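Local coordinates for protein homoserine kinase (Listeria monocytogenes, PDB 3HUL) that probably phosphorylates L-homoserine with ATP to give O-phospho-L-homoserine, a step on the route from aspartate to threonine, at residues A91-G96 against E119-P124. Sequence-based numbering, arbitrary orientation.
Sequences AAVVAG and EIEGHP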
# COMPACT_ATOMS: atom_id res chain seq x y z
N ALA A 91 -11.55 13.78 22.33
CA ALA A 91 -10.72 12.98 23.23
C ALA A 91 -11.44 12.68 24.56
O ALA A 91 -11.30 11.54 25.11
CB ALA A 91 -9.37 13.65 23.50
N ALA A 92 -12.22 13.65 25.05
CA ALA A 92 -12.97 13.49 26.30
C ALA A 92 -14.08 12.45 26.13
O ALA A 92 -14.25 11.58 27.00
CB ALA A 92 -13.52 14.86 26.84
N VAL A 93 -14.79 12.49 25.01
CA VAL A 93 -15.82 11.50 24.70
C VAL A 93 -15.21 10.08 24.63
O VAL A 93 -15.69 9.15 25.28
CB VAL A 93 -16.55 11.84 23.38
CG1 VAL A 93 -17.39 10.64 22.93
CG2 VAL A 93 -17.41 13.13 23.51
N VAL A 94 -14.15 9.93 23.85
CA VAL A 94 -13.42 8.66 23.79
C VAL A 94 -12.94 8.20 25.18
O VAL A 94 -13.04 7.04 25.51
CB VAL A 94 -12.26 8.74 22.77
CG1 VAL A 94 -11.34 7.48 22.85
CG2 VAL A 94 -12.82 8.97 21.38
N ALA A 95 -12.42 9.11 25.98
CA ALA A 95 -11.99 8.79 27.34
C ALA A 95 -13.14 8.26 28.23
O ALA A 95 -12.94 7.33 29.01
CB ALA A 95 -11.32 9.99 27.97
N GLY A 96 -14.33 8.85 28.09
CA GLY A 96 -15.51 8.40 28.81
C GLY A 96 -15.95 7.03 28.38
O GLY A 96 -16.37 6.21 29.19
N GLU A 119 -21.48 8.47 16.82
CA GLU A 119 -22.90 8.73 17.12
C GLU A 119 -23.04 9.89 18.11
O GLU A 119 -23.90 10.75 17.94
CB GLU A 119 -23.52 7.45 17.67
CG GLU A 119 -25.03 7.43 17.80
CD GLU A 119 -25.55 6.03 18.22
OE1 GLU A 119 -25.21 5.02 17.53
OE2 GLU A 119 -26.29 5.95 19.23
N ILE A 120 -22.19 9.93 19.14
CA ILE A 120 -22.21 11.04 20.10
C ILE A 120 -21.79 12.35 19.46
O ILE A 120 -22.44 13.39 19.66
CB ILE A 120 -21.30 10.78 21.32
CG1 ILE A 120 -21.84 9.62 22.17
CG2 ILE A 120 -21.17 12.05 22.17
CD1 ILE A 120 -20.91 9.21 23.31
N GLU A 121 -20.70 12.32 18.69
CA GLU A 121 -20.16 13.56 18.14
C GLU A 121 -20.86 14.05 16.87
O GLU A 121 -20.81 15.25 16.55
CB GLU A 121 -18.66 13.46 17.92
CG GLU A 121 -17.85 13.32 19.22
CD GLU A 121 -17.59 14.65 19.91
OE1 GLU A 121 -16.45 15.11 19.83
OE2 GLU A 121 -18.51 15.23 20.55
N GLY A 122 -21.52 13.14 16.14
CA GLY A 122 -22.20 13.48 14.91
C GLY A 122 -21.32 13.36 13.67
O GLY A 122 -21.81 13.54 12.54
N HIS A 123 -20.03 13.07 13.87
CA HIS A 123 -19.07 12.84 12.77
C HIS A 123 -17.90 11.95 13.24
O HIS A 123 -17.56 11.93 14.42
CB HIS A 123 -18.55 14.17 12.20
CG HIS A 123 -17.92 15.07 13.22
ND1 HIS A 123 -16.57 15.34 13.25
CD2 HIS A 123 -18.46 15.78 14.24
CE1 HIS A 123 -16.30 16.16 14.25
NE2 HIS A 123 -17.43 16.45 14.86
N PRO A 124 -17.27 11.22 12.30
CA PRO A 124 -16.32 10.21 12.72
C PRO A 124 -14.85 10.66 12.72
O PRO A 124 -14.01 9.91 13.19
CB PRO A 124 -16.54 9.10 11.69
CG PRO A 124 -17.05 9.79 10.46
CD PRO A 124 -17.48 11.18 10.84
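Val93, on helix 88-103, carries its side of this contact alone and meets Ile120 and Glu121 on the last turn of helix 110-121. From its CB, which points toward the other helix, the side chain forks into two methyls that do the touching. CG1 lies anti to the backbone N (chi1 167°) and reaches toward the isoleucine, with CD1 of Ile120 3.8 Å from Val93 CG1. The other branch, CG2, is anti to the carbonyl carbon. Ile120 CG2 bridges the fork, 4.1 Å from both Val93 CG1 and Val93 CG2. On its other contact, Val93 CG2 sits over the flat face of the Glu121 carboxylate, 3.9 Å from Glu121 CD and 3.8 Å from Glu121 OE2.

Val93 and Ile120 run past one another in opposite senses, and the CG2 branch and the CD1 tip of the isoleucine both lie against the fork. Glu121 approaches Val93 head-on; the bend at chi2 (-82°), together with chi3 (-105°), presents the face of its carboxylate to the methyl rather than the edge. Its other oxygen, OE1, makes a weak hydrogen bond to Ser89, in the first turn of the valine's own helix. Val57 of helix 57-65 also packs on Val93, and Val127 of helix 127-132 on Glu121.

The contact thus joins two helices of the N-terminal domain of a GHMP kinase, at the predicted ATP-binding stretch 81-91, which runs into the start of helix 88-103 and includes Ser89 and Ala91. Across the two segments the chemistry is van der Waals only: methyl on methyl, and methyl over the face of a carboxylate whose weak hydrogen bond, through OE1, goes to Ser89.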